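Local structure of alginate biosynthesis protein AlgX (Pseudomonas aeruginosa, 4KNC) at residues Thr36-Val39 / Trp45-Arg48; Ala22-Tyr27 / Arg48-Leu53; Lys30-Phe35 / Ala199-Gly204. The protein takes part in O-acetylation of the exopolysaccharide alginate and protects the polymer from degradation while it crosses the periplasm. One frame throughout, in Å; residues are numbered along the deposited sequence.

Contact 1: residues Thr36-Val39 / Trp45-Arg48; sequences THLV and WLFR
Val39 lays its CG2 methyl obliquely over the root of Phe47, with Val39 CG2 4.0 Å from Phe47 CB. Val39 CG1 stands anti to the carbonyl carbon (chi1 -63°), leaving CG2 between the backbone N and the carbonyl carbon of its own residue, with Val39 CG2 3.5 Å from Phe47 O. The Phe47 ring then leads away from the valine and meets Arg89 in a cation-pi contact.

The backbones run antiparallel, and Val39 and Phe47 form a hydrogen-bonded pair. Val39 N donates to Phe47 O at 2.9 Å with an N-H...O angle of 162°, and Phe47 N returns the bond to Val39 O at 3.0 Å. Both bonds are nearly straight. Val39 O takes an additional CA-H...O contact from Leu46 CA at 3.2 Å, and His37 O a similar one from Arg48 CA at 3.4 Å.

Leu38 and Arg48, the neighbouring non-hydrogen-bonded pair, occupy the opposite face from Val39 and Phe47. There Leu38 CD2 rests on the aliphatic part of the arginine, 3.9 Å from Arg48 CG, and reaches the fringe of Leu46. The guanidinium end of Arg48 continues past the leucine to its salt-bridge partner Asp52. Helix 194-203 packs on this side, Phe195 against Leu38 and Arg48, and Ala199 against Leu46, so the aliphatic surface is buried.

A cis peptide bond precedes His37, just before the chain enters the strand. The two short strands, 38-40 and 46-48, make an isolated two-stranded beta hairpin within the SGNH hydrolase-like domain; the Arg48 side chain lies about 8 Å from that of Asp148, an inferred active-site residue.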
ATOM      1  N   THR A  36      -8.456   9.400 -16.375  1.00 35.94           N
ATOM      2  CA  THR A  36      -8.075   9.502 -17.782  1.00 29.73           C
ATOM      3  C   THR A  36      -8.216   8.220 -18.613  1.00 34.75           C
ATOM      4  O   THR A  36      -7.638   7.201 -18.255  1.00 36.41           O
ATOM      5  CB  THR A  36      -6.598   9.933 -17.865  1.00 38.85           C
ATOM      6  OG1 THR A  36      -6.359  10.959 -16.894  1.00 42.34           O
ATOM      7  CG2 THR A  36      -6.246  10.434 -19.253  1.00 43.29           C
ATOM      8  N   HIS A  37      -9.022   8.235 -19.680  1.00 34.90           N
ATOM      9  CA  HIS A  37     -10.119   9.174 -19.860  1.00 33.80           C
ATOM     10  C   HIS A  37     -11.407   8.328 -19.764  1.00 39.53           C
ATOM     11  O   HIS A  37     -11.359   7.099 -19.919  1.00 32.58           O
ATOM     12  CB  HIS A  37     -10.014   9.944 -21.192  1.00 34.98           C
ATOM     13  CG  HIS A  37     -10.328   9.128 -22.414  1.00 43.37           C
ATOM     14  ND1 HIS A  37      -9.352   8.686 -23.284  1.00 43.32           N
ATOM     15  CD2 HIS A  37     -11.509   8.701 -22.926  1.00 39.39           C
ATOM     16  CE1 HIS A  37      -9.916   8.004 -24.265  1.00 38.15           C
ATOM     17  NE2 HIS A  37     -11.224   7.997 -24.072  1.00 34.74           N
ATOM     18  N   LEU A  38     -12.545   8.965 -19.496  1.00 34.96           N
ATOM     19  CA  LEU A  38     -13.773   8.217 -19.207  1.00 35.41           C
ATOM     20  C   LEU A  38     -14.530   7.837 -20.463  1.00 35.74           C
ATOM     21  O   LEU A  38     -14.657   8.646 -21.370  1.00 37.91           O
ATOM     22  CB  LEU A  38     -14.695   9.020 -18.290  1.00 32.01           C
ATOM     23  CG  LEU A  38     -14.147   9.327 -16.898  1.00 37.52           C
ATOM     24  CD1 LEU A  38     -14.972  10.450 -16.280  1.00 32.22           C
ATOM     25  CD2 LEU A  38     -14.174   8.066 -16.006  1.00 31.56           C
ATOM     26  N   VAL A  39     -14.999   6.592 -20.519  1.00 39.36           N
ATOM     27  CA  VAL A  39     -15.876   6.133 -21.589  1.00 40.85           C
ATOM     28  C   VAL A  39     -17.157   5.538 -21.001  1.00 42.94           C
ATOM     29  O   VAL A  39     -17.146   4.940 -19.924  1.00 42.65           O
ATOM     30  CB  VAL A  39     -15.198   5.125 -22.546  1.00 35.32           C
ATOM     31  CG1 VAL A  39     -14.035   5.774 -23.259  1.00 35.45           C
ATOM     32  CG2 VAL A  39     -14.742   3.881 -21.807  1.00 38.74           C
ATOM     33  N   TRP A  45     -22.466   2.277 -16.417  1.00 37.18           N
ATOM     34  CA  TRP A  45     -21.058   1.890 -16.319  1.00 36.92           C
ATOM     35  C   TRP A  45     -20.161   2.914 -17.025  1.00 41.31           C
ATOM     36  O   TRP A  45     -20.425   3.325 -18.156  1.00 39.53           O
ATOM     37  CB  TRP A  45     -20.827   0.463 -16.841  1.00 37.94           C
ATOM     38  CG  TRP A  45     -21.211  -0.567 -15.816  1.00 41.18           C
ATOM     39  CD1 TRP A  45     -22.470  -1.028 -15.546  1.00 41.68           C
ATOM     40  CD2 TRP A  45     -20.338  -1.220 -14.886  1.00 34.23           C
ATOM     41  NE1 TRP A  45     -22.428  -1.941 -14.521  1.00 42.22           N
ATOM     42  CE2 TRP A  45     -21.131  -2.077 -14.098  1.00 39.31           C
ATOM     43  CE3 TRP A  45     -18.958  -1.175 -14.654  1.00 42.43           C
ATOM     44  CZ2 TRP A  45     -20.594  -2.877 -13.086  1.00 28.69           C
ATOM     45  CZ3 TRP A  45     -18.424  -1.974 -13.653  1.00 35.07           C
ATOM     46  CH2 TRP A  45     -19.240  -2.815 -12.885  1.00 32.46           C
ATOM     47  N   LEU A  46     -19.129   3.357 -16.319  1.00 36.12           N
ATOM     48  CA  LEU A  46     -18.060   4.135 -16.922  1.00 36.72           C
ATOM     49  C   LEU A  46     -16.748   3.360 -16.749  1.00 37.56           C
ATOM     50  O   LEU A  46     -16.573   2.645 -15.760  1.00 34.94           O
ATOM     51  CB  LEU A  46     -17.930   5.507 -16.246  1.00 32.59           C
ATOM     52  CG  LEU A  46     -19.099   6.497 -16.258  1.00 37.60           C
ATOM     53  CD1 LEU A  46     -18.644   7.848 -15.675  1.00 36.92           C
ATOM     54  CD2 LEU A  46     -19.680   6.687 -17.664  1.00 37.01           C
ATOM     55  N   PHE A  47     -15.834   3.492 -17.705  1.00 29.41           N
ATOM     56  CA  PHE A  47     -14.503   2.924 -17.530  1.00 29.03           C
ATOM     57  C   PHE A  47     -13.466   3.995 -17.814  1.00 36.93           C
ATOM     58  O   PHE A  47     -13.706   4.894 -18.610  1.00 32.31           O
ATOM     59  CB  PHE A  47     -14.281   1.759 -18.488  1.00 30.33           C
ATOM     60  CG  PHE A  47     -15.053   0.518 -18.134  1.00 32.07           C
ATOM     61  CD1 PHE A  47     -16.416   0.438 -18.379  1.00 34.81           C
ATOM     62  CD2 PHE A  47     -14.406  -0.582 -17.560  1.00 36.58           C
ATOM     63  CE1 PHE A  47     -17.125  -0.723 -18.063  1.00 43.71           C
ATOM     64  CE2 PHE A  47     -15.107  -1.737 -17.244  1.00 34.91           C
ATOM     65  CZ  PHE A  47     -16.472  -1.803 -17.494  1.00 38.91           C
ATOM     66  N   ARG A  48     -12.315   3.893 -17.158  1.00 34.27           N
ATOM     67  CA  ARG A  48     -11.163   4.727 -17.476  1.00 30.48           C
ATOM     68  C   ARG A  48     -10.264   3.962 -18.432  1.00 30.30           C
ATOM     69  O   ARG A  48      -9.925   2.828 -18.166  1.00 35.96           O
ATOM     70  CB  ARG A  48     -10.387   5.046 -16.203  1.00 30.58           C
ATOM     71  CG  ARG A  48     -11.257   5.637 -15.098  1.00 35.72           C
ATOM     72  CD  ARG A  48     -10.481   5.655 -13.806  1.00 35.65           C
ATOM     73  NE  ARG A  48     -10.307   4.307 -13.275  1.00 35.29           N
ATOM     74  CZ  ARG A  48      -9.639   4.024 -12.160  1.00 34.25           C
ATOM     75  NH1 ARG A  48      -9.060   4.993 -11.472  1.00 25.79           N
ATOM     76  NH2 ARG A  48      -9.545   2.768 -11.734  1.00 36.11           N
TER

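Contact 2: residues Ala22-Tyr27 / Arg48-Leu53; sequences AYDSRY and RTTYDL
With chi1 -72°, Asp24 holds its CG beside the backbone N; its CB starts toward Thr49, and the carboxylate obliquely crosses this threonine, whose OG1 is lodged between its own N and carbonyl carbon at chi1 52°. The arrangement joins a 3-10 turn around Ser25 to the turn that follows the second strand of the hairpin, within the SGNH hydrolase-like domain.

The touch is slight and lies at the protein surface. Asp24 OD1 stops 4.2 Å short of Thr49 OG1, too far for a hydrogen bond, and Asp24 OD2 comes no closer than 4.5 Å to the Thr50 CG2 methyl. His37 mediates between the two: its ND1 is hydrogen-bonded to Asp24 OD1, while its backbone N is hydrogen-bonded to Thr49 OG1. Thr50 OG1 similarly holds Thr36 O. The carboxylate would probably stabilise a protonated His37 ring.

Behind the threonines, the turn is fastened at its base by a reciprocal link between Arg48 and Asp52. Asp52 N donates to Arg48 O at 2.8 Å, and Arg48 N donates to Asp52 OD2, also 2.8 Å long and almost perfectly straight at 178°, though it meets the oxygen from above the carboxylate plane. The guanidinium folds back to the same acid. Arg48 NH2 forms a salt bridge with Asp52 OD1 of 2.9 Å, met on the syn side, Arg48 NE adds a bond of 3.2 Å to Asp52 OD1, and a weak bond from NE to Asp52 OD2 completes the side-on grip. Arg89 NH1 makes a second salt bridge to Asp52 OD2, which probably helps to offset the charge of this buried carboxylate. Together these bonds leave the guanidinium little freedom to rotate, and Tyr51 lies against one of its faces: Tyr51 CB is 3.3 Å above the guanidinium plane, over its centre.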
ATOM      1  N   ALA A  22     -13.775  12.583 -24.087  1.00 42.99           N
ATOM      2  CA  ALA A  22     -13.004  11.561 -24.807  1.00 38.74           C
ATOM      3  C   ALA A  22     -11.501  11.869 -24.991  1.00 41.04           C
ATOM      4  O   ALA A  22     -10.788  11.072 -25.574  1.00 45.70           O
ATOM      5  CB  ALA A  22     -13.648  11.279 -26.152  1.00 45.30           C
ATOM      6  N   TYR A  23     -11.021  13.020 -24.517  1.00 45.37           N
ATOM      7  CA  TYR A  23      -9.643  13.434 -24.820  1.00 42.56           C
ATOM      8  C   TYR A  23      -8.748  13.437 -23.599  1.00 35.60           C
ATOM      9  O   TYR A  23      -9.032  14.126 -22.626  1.00 40.28           O
ATOM     10  CB  TYR A  23      -9.622  14.818 -25.489  1.00 40.78           C
ATOM     11  CG  TYR A  23     -10.593  14.888 -26.633  1.00 41.26           C
ATOM     12  CD1 TYR A  23     -10.505  13.992 -27.689  1.00 44.96           C
ATOM     13  CD2 TYR A  23     -11.613  15.823 -26.644  1.00 47.38           C
ATOM     14  CE1 TYR A  23     -11.403  14.031 -28.727  1.00 45.44           C
ATOM     15  CE2 TYR A  23     -12.520  15.873 -27.684  1.00 46.14           C
ATOM     16  CZ  TYR A  23     -12.408  14.974 -28.722  1.00 44.00           C
ATOM     17  OH  TYR A  23     -13.301  15.025 -29.764  1.00 46.20           O
ATOM     18  N   ASP A  24      -7.660  12.670 -23.663  1.00 41.06           N
ATOM     19  CA  ASP A  24      -6.754  12.533 -22.520  1.00 44.31           C
ATOM     20  C   ASP A  24      -6.237  13.875 -22.039  1.00 45.99           C
ATOM     21  O   ASP A  24      -6.056  14.078 -20.842  1.00 53.13           O
ATOM     22  CB  ASP A  24      -5.581  11.606 -22.840  1.00 42.31           C
ATOM     23  CG  ASP A  24      -5.991  10.155 -22.925  1.00 50.23           C
ATOM     24  OD1 ASP A  24      -7.136   9.838 -22.552  1.00 57.47           O
ATOM     25  OD2 ASP A  24      -5.169   9.323 -23.354  1.00 57.01           O
ATOM     26  N   SER A  25      -6.028  14.804 -22.969  1.00 41.43           N
ATOM     27  CA  SER A  25      -5.493  16.113 -22.610  1.00 49.84           C
ATOM     28  C   SER A  25      -6.489  16.961 -21.809  1.00 53.98           C
ATOM     29  O   SER A  25      -6.112  17.938 -21.170  1.00 58.83           O
ATOM     30  CB  SER A  25      -5.041  16.860 -23.862  1.00 57.62           C
ATOM     31  OG  SER A  25      -6.043  16.806 -24.861  1.00 62.44           O
ATOM     32  N   ARG A  26      -7.759  16.581 -21.833  1.00 50.24           N
ATOM     33  CA  ARG A  26      -8.767  17.280 -21.041  1.00 43.15           C
ATOM     34  C   ARG A  26      -8.621  16.953 -19.543  1.00 45.44           C
ATOM     35  O   ARG A  26      -9.132  17.679 -18.692  1.00 46.81           O
ATOM     36  CB  ARG A  26     -10.176  16.939 -21.568  1.00 36.85           C
ATOM     37  CG  ARG A  26     -11.359  17.550 -20.803  1.00 35.40           C
ATOM     38  CD  ARG A  26     -11.385  19.099 -20.842  1.00 31.81           C
ATOM     39  NE  ARG A  26     -12.450  19.629 -19.990  1.00 38.56           N
ATOM     40  CZ  ARG A  26     -12.323  19.862 -18.686  1.00 52.20           C
ATOM     41  NH1 ARG A  26     -11.162  19.622 -18.086  1.00 54.62           N
ATOM     42  NH2 ARG A  26     -13.353  20.337 -17.980  1.00 46.14           N
ATOM     43  N   TYR A  27      -7.915  15.867 -19.229  1.00 46.00           N
ATOM     44  CA  TYR A  27      -7.745  15.418 -17.839  1.00 50.06           C
ATOM     45  C   TYR A  27      -6.409  15.893 -17.281  1.00 59.95           C
ATOM     46  O   TYR A  27      -5.620  15.097 -16.778  1.00 64.78           O
ATOM     47  CB  TYR A  27      -7.847  13.883 -17.733  1.00 37.45           C
ATOM     48  CG  TYR A  27      -9.196  13.344 -18.156  1.00 36.25           C
ATOM     49  CD1 TYR A  27      -9.573  13.354 -19.496  1.00 36.21           C
ATOM     50  CD2 TYR A  27     -10.103  12.846 -17.221  1.00 36.02           C
ATOM     51  CE1 TYR A  27     -10.807  12.903 -19.900  1.00 36.33           C
ATOM     52  CE2 TYR A  27     -11.354  12.384 -17.619  1.00 31.11           C
ATOM     53  CZ  TYR A  27     -11.689  12.410 -18.964  1.00 36.08           C
ATOM     54  OH  TYR A  27     -12.906  11.956 -19.403  1.00 37.51           O
ATOM     55  N   ARG A  48     -12.315   3.893 -17.158  1.00 34.27           N
ATOM     56  CA  ARG A  48     -11.163   4.727 -17.476  1.00 30.48           C
ATOM     57  C   ARG A  48     -10.264   3.962 -18.432  1.00 30.30           C
ATOM     58  O   ARG A  48      -9.925   2.828 -18.166  1.00 35.96           O
ATOM     59  CB  ARG A  48     -10.387   5.046 -16.203  1.00 30.58           C
ATOM     60  CG  ARG A  48     -11.257   5.637 -15.098  1.00 35.72           C
ATOM     61  CD  ARG A  48     -10.481   5.655 -13.806  1.00 35.65           C
ATOM     62  NE  ARG A  48     -10.307   4.307 -13.275  1.00 35.29           N
ATOM     63  CZ  ARG A  48      -9.639   4.024 -12.160  1.00 34.25           C
ATOM     64  NH1 ARG A  48      -9.060   4.993 -11.472  1.00 25.79           N
ATOM     65  NH2 ARG A  48      -9.545   2.768 -11.734  1.00 36.11           N
ATOM     66  N   THR A  49      -9.862   4.585 -19.534  1.00 34.71           N
ATOM     67  CA  THR A  49      -9.081   3.886 -20.546  1.00 33.75           C
ATOM     68  C   THR A  49      -7.689   3.492 -20.038  1.00 37.61           C
ATOM     69  O   THR A  49      -7.227   2.376 -20.279  1.00 39.72           O
ATOM     70  CB  THR A  49      -8.931   4.755 -21.806  1.00 39.74           C
ATOM     71  OG1 THR A  49      -8.448   6.047 -21.426  1.00 42.11           O
ATOM     72  CG2 THR A  49     -10.279   4.929 -22.508  1.00 32.64           C
ATOM     73  N   THR A  50      -7.026   4.399 -19.324  1.00 34.88           N
ATOM     74  CA  THR A  50      -5.638   4.167 -18.931  1.00 33.33           C
ATOM     75  C   THR A  50      -5.535   3.326 -17.659  1.00 35.66           C
ATOM     76  O   THR A  50      -4.554   2.637 -17.454  1.00 42.75           O
ATOM     77  CB  THR A  50      -4.845   5.481 -18.734  1.00 34.42           C
ATOM     78  OG1 THR A  50      -5.294   6.148 -17.551  1.00 37.83           O
ATOM     79  CG2 THR A  50      -5.022   6.419 -19.939  1.00 37.78           C
ATOM     80  N   TYR A  51      -6.544   3.391 -16.800  1.00 35.60           N
ATOM     81  CA  TYR A  51      -6.508   2.614 -15.569  1.00 31.34           C
ATOM     82  C   TYR A  51      -7.199   1.271 -15.737  1.00 35.57           C
ATOM     83  O   TYR A  51      -6.690   0.258 -15.276  1.00 37.60           O
ATOM     84  CB  TYR A  51      -7.180   3.369 -14.422  1.00 32.78           C
ATOM     85  CG  TYR A  51      -6.418   4.572 -13.937  1.00 42.23           C
ATOM     86  CD1 TYR A  51      -6.461   5.784 -14.633  1.00 39.98           C
ATOM     87  CD2 TYR A  51      -5.645   4.503 -12.783  1.00 37.70           C
ATOM     88  CE1 TYR A  51      -5.763   6.892 -14.177  1.00 43.89           C
ATOM     89  CE2 TYR A  51      -4.936   5.594 -12.325  1.00 36.49           C
ATOM     90  CZ  TYR A  51      -4.999   6.791 -13.018  1.00 47.73           C
ATOM     91  OH  TYR A  51      -4.296   7.880 -12.546  1.00 45.18           O
ATOM     92  N   ASP A  52      -8.370   1.271 -16.369  1.00 33.41           N
ATOM     93  CA  ASP A  52      -9.233   0.090 -16.365  1.00 34.68           C
ATOM     94  C   ASP A  52      -9.021  -0.779 -17.578  1.00 36.37           C
ATOM     95  O   ASP A  52      -9.202  -2.000 -17.515  1.00 32.96           O
ATOM     96  CB  ASP A  52     -10.711   0.480 -16.307  1.00 31.86           C
ATOM     97  CG  ASP A  52     -11.049   1.295 -15.085  1.00 36.22           C
ATOM     98  OD1 ASP A  52     -10.322   1.218 -14.061  1.00 32.70           O
ATOM     99  OD2 ASP A  52     -12.067   1.998 -15.150  1.00 36.57           O
ATOM    100  N   LEU A  53      -8.653  -0.148 -18.685  1.00 34.88           N
ATOM    101  CA  LEU A  53      -8.548  -0.855 -19.959  1.00 39.08           C
ATOM    102  C   LEU A  53      -7.101  -0.995 -20.386  1.00 39.91           C
ATOM    103  O   LEU A  53      -6.802  -1.181 -21.570  1.00 37.80           O
ATOM    104  CB  LEU A  53      -9.344  -0.131 -21.047  1.00 42.92           C
ATOM    105  CG  LEU A  53     -10.844   0.005 -20.771  1.00 44.68           C
ATOM    106  CD1 LEU A  53     -11.558   0.718 -21.912  1.00 36.05           C
ATOM    107  CD2 LEU A  53     -11.455  -1.374 -20.525  1.00 40.51           C
TER

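Contact 3: residues Lys30-Phe35 / Ala199-Gly204; sequences KYLGFF and AAQLCG
Gly33 O is held by two hydroxyls, Tyr51 OH and Thr36 OG1, and the turn they secure carries Leu32 toward Leu202 on helix 194-203. Residues 30-33 have helical backbone angles, and the turn is continued by a backbone bond from Phe35 N to Leu32 O of 3.0 Å.

The contact proper is apolar. Leu32 and Leu202 meet obliquely through their branch ends: Leu32 CD1 lies 3.7 Å from Leu202 CD2, and Leu32 CD2 is 4.1 Å from that same methyl, so a single methyl of Leu202 is set against both ends of the fork. Leu32 starts toward the helix from its backbone, whereas Leu202 leaves its own helix to one side and only its end swings in. Arg26 touches both leucines, and Tyr27 lies against Leu202.

Gln201 flanks this pair on the more exposed side. Its OE1 comes 4.3 Å from Leu32 CD1, a loose van der Waals approach, and its CB is 4.3 Å from Tyr31 CE2, reaching the ring at a slant. Tyr31 CG stands anti to the backbone N (chi1 175°), which sends the ring across to the helix, where it touches Lys197 and Ala198. Behind it Phe35 supports one face, with Phe35 CE2 4.2 Å above the Tyr31 ring plane and over its centre.

At the end of the helix, Gly204 N still bonds to Ala200 O at 2.8 Å, while Gly204 itself turns to positive phi. The preceding residue, Cys203, is joined by a disulfide to Cys18. The whole is a loop-on-helix packing in which the N-terminal part of the SGNH hydrolase-like domain lies along helix 194-203 and is tied covalently to the end of it.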
ATOM      1  N   LYS A  30      -5.163  17.665 -11.085  1.00 71.57           N
ATOM      2  CA  LYS A  30      -4.951  16.710 -10.004  1.00 69.14           C
ATOM      3  C   LYS A  30      -6.151  15.775  -9.867  1.00 56.57           C
ATOM      4  O   LYS A  30      -6.030  14.562 -10.044  1.00 47.05           O
ATOM      5  CB  LYS A  30      -4.672  17.430  -8.680  1.00 72.64           C
ATOM      6  CG  LYS A  30      -3.248  17.953  -8.526  1.00 82.63           C
ATOM      7  N   TYR A  31      -7.306  16.360  -9.567  1.00 52.22           N
ATOM      8  CA  TYR A  31      -8.560  15.627  -9.467  1.00 48.71           C
ATOM      9  C   TYR A  31      -8.788  14.759 -10.711  1.00 56.50           C
ATOM     10  O   TYR A  31      -9.043  13.556 -10.604  1.00 47.78           O
ATOM     11  CB  TYR A  31      -9.698  16.625  -9.290  1.00 44.35           C
ATOM     12  CG  TYR A  31     -11.097  16.042  -9.288  1.00 38.84           C
ATOM     13  CD1 TYR A  31     -11.546  15.254  -8.234  1.00 33.77           C
ATOM     14  CD2 TYR A  31     -11.979  16.318 -10.328  1.00 43.32           C
ATOM     15  CE1 TYR A  31     -12.824  14.729  -8.229  1.00 36.37           C
ATOM     16  CE2 TYR A  31     -13.262  15.812 -10.327  1.00 50.87           C
ATOM     17  CZ  TYR A  31     -13.680  15.014  -9.276  1.00 50.59           C
ATOM     18  OH  TYR A  31     -14.960  14.509  -9.287  1.00 53.63           O
ATOM     19  N   LEU A  32      -8.645  15.366 -11.890  1.00 48.56           N
ATOM     20  CA  LEU A  32      -9.001  14.703 -13.142  1.00 47.32           C
ATOM     21  C   LEU A  32      -8.076  13.568 -13.598  1.00 42.08           C
ATOM     22  O   LEU A  32      -8.519  12.664 -14.303  1.00 42.19           O
ATOM     23  CB  LEU A  32      -9.159  15.729 -14.261  1.00 49.09           C
ATOM     24  CG  LEU A  32     -10.476  16.495 -14.176  1.00 50.04           C
ATOM     25  CD1 LEU A  32     -10.620  17.514 -15.335  1.00 48.53           C
ATOM     26  CD2 LEU A  32     -11.615  15.505 -14.155  1.00 39.37           C
ATOM     27  N   GLY A  33      -6.810  13.615 -13.193  1.00 37.52           N
ATOM     28  CA  GLY A  33      -5.809  12.668 -13.666  1.00 33.03           C
ATOM     29  C   GLY A  33      -6.058  11.220 -13.265  1.00 43.20           C
ATOM     30  O   GLY A  33      -5.496  10.294 -13.859  1.00 35.71           O
ATOM     31  N   PHE A  34      -6.905  11.028 -12.256  1.00 37.23           N
ATOM     32  CA  PHE A  34      -7.273   9.701 -11.794  1.00 37.54           C
ATOM     33  C   PHE A  34      -8.353   9.040 -12.666  1.00 40.77           C
ATOM     34  O   PHE A  34      -8.720   7.886 -12.426  1.00 45.41           O
ATOM     35  CB  PHE A  34      -7.749   9.786 -10.337  1.00 37.54           C
ATOM     36  CG  PHE A  34      -7.918   8.446  -9.667  1.00 36.02           C
ATOM     37  CD1 PHE A  34      -6.824   7.644  -9.401  1.00 39.17           C
ATOM     38  CD2 PHE A  34      -9.174   7.997  -9.291  1.00 39.52           C
ATOM     39  CE1 PHE A  34      -6.986   6.402  -8.774  1.00 40.97           C
ATOM     40  CE2 PHE A  34      -9.345   6.761  -8.669  1.00 37.63           C
ATOM     41  CZ  PHE A  34      -8.255   5.963  -8.409  1.00 35.55           C
ATOM     42  N   PHE A  35      -8.852   9.753 -13.675  1.00 34.61           N
ATOM     43  CA  PHE A  35      -9.975   9.246 -14.474  1.00 33.78           C
ATOM     44  C   PHE A  35      -9.691   9.112 -15.975  1.00 38.04           C
ATOM     45  O   PHE A  35     -10.570   8.741 -16.746  1.00 38.19           O
ATOM     46  CB  PHE A  35     -11.209  10.113 -14.253  1.00 32.67           C
ATOM     47  CG  PHE A  35     -11.535  10.337 -12.807  1.00 32.56           C
ATOM     48  CD1 PHE A  35     -12.214   9.368 -12.081  1.00 29.62           C
ATOM     49  CD2 PHE A  35     -11.147  11.505 -12.165  1.00 32.87           C
ATOM     50  CE1 PHE A  35     -12.508   9.564 -10.729  1.00 39.06           C
ATOM     51  CE2 PHE A  35     -11.431  11.707 -10.813  1.00 39.45           C
ATOM     52  CZ  PHE A  35     -12.114  10.735 -10.093  1.00 37.30           C
ATOM     53  N   ALA A 199     -17.364  12.774 -14.115  1.00 32.24           N
ATOM     54  CA  ALA A 199     -18.170  13.008 -15.307  1.00 36.99           C
ATOM     55  C   ALA A 199     -19.168  14.154 -15.101  1.00 39.56           C
ATOM     56  O   ALA A 199     -19.463  14.891 -16.041  1.00 39.35           O
ATOM     57  CB  ALA A 199     -18.893  11.733 -15.741  1.00 32.89           C
ATOM     58  N   ALA A 200     -19.678  14.299 -13.876  1.00 36.50           N
ATOM     59  CA  ALA A 200     -20.572  15.408 -13.540  1.00 38.08           C
ATOM     60  C   ALA A 200     -19.826  16.733 -13.618  1.00 42.80           C
ATOM     61  O   ALA A 200     -20.349  17.721 -14.125  1.00 42.78           O
ATOM     62  CB  ALA A 200     -21.169  15.222 -12.147  1.00 32.54           C
ATOM     63  N   GLN A 201     -18.601  16.754 -13.111  1.00 40.57           N
ATOM     64  CA  GLN A 201     -17.810  17.976 -13.144  1.00 48.18           C
ATOM     65  C   GLN A 201     -17.466  18.384 -14.579  1.00 51.05           C
ATOM     66  O   GLN A 201     -17.502  19.577 -14.921  1.00 46.83           O
ATOM     67  CB  GLN A 201     -16.543  17.814 -12.312  1.00 46.05           C
ATOM     68  CG  GLN A 201     -15.954  19.117 -11.817  1.00 44.13           C
ATOM     69  CD  GLN A 201     -15.018  19.735 -12.815  1.00 47.88           C
ATOM     70  OE1 GLN A 201     -14.216  19.040 -13.440  1.00 45.42           O
ATOM     71  NE2 GLN A 201     -15.118  21.055 -12.989  1.00 49.17           N
ATOM     72  N   LEU A 202     -17.162  17.391 -15.414  1.00 42.60           N
ATOM     73  CA  LEU A 202     -16.785  17.624 -16.811  1.00 45.19           C
ATOM     74  C   LEU A 202     -17.944  17.953 -17.745  1.00 46.64           C
ATOM     75  O   LEU A 202     -17.789  18.731 -18.678  1.00 48.22           O
ATOM     76  CB  LEU A 202     -16.107  16.384 -17.394  1.00 41.39           C
ATOM     77  CG  LEU A 202     -14.689  16.014 -16.965  1.00 46.01           C
ATOM     78  CD1 LEU A 202     -14.241  14.767 -17.706  1.00 41.46           C
ATOM     79  CD2 LEU A 202     -13.755  17.145 -17.253  1.00 48.21           C
ATOM     80  N   CYS A 203     -19.091  17.329 -17.512  1.00 40.34           N
ATOM     81  CA  CYS A 203     -20.157  17.274 -18.513  1.00 42.95           C
ATOM     82  C   CYS A 203     -21.502  17.711 -17.961  1.00 39.83           C
ATOM     83  O   CYS A 203     -22.472  17.851 -18.708  1.00 50.71           O
ATOM     84  CB  CYS A 203     -20.292  15.842 -19.066  1.00 43.49           C
ATOM     85  SG  CYS A 203     -18.860  15.233 -20.009  1.00 60.60           S
ATOM     86  N   GLY A 204     -21.575  17.898 -16.649  1.00 40.41           N
ATOM     87  CA  GLY A 204     -22.840  18.234 -16.016  1.00 44.20           C
ATOM     88  C   GLY A 204     -23.771  17.033 -15.958  1.00 57.33           C
ATOM     89  O   GLY A 204     -24.960  17.169 -15.664  1.00 57.20           O
TER

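All three contacts belong to one patch of the SGNH hydrolase-like domain, built from early loops, the hairpin and helix 194-203, each centred about 23 or 24 Å from the centre of the chain. Contacts 1 and 2 have centres about 6 Å apart and share Arg48; contact 3 lies about 10 Å from either. Along the chain come 22-27, 30-35, the hairpin segments 36-39 and 45-48, then 48-53, and much later 199-204. Contact 1 is thus local, while contact 3 spans some 160 residues to helix 194-203. Arg48 NH1 is also hydrogen-bonded to Phe34 O, connecting the hairpin to segment 30-35. The early loops, hairpin and helix therefore form one compact unit.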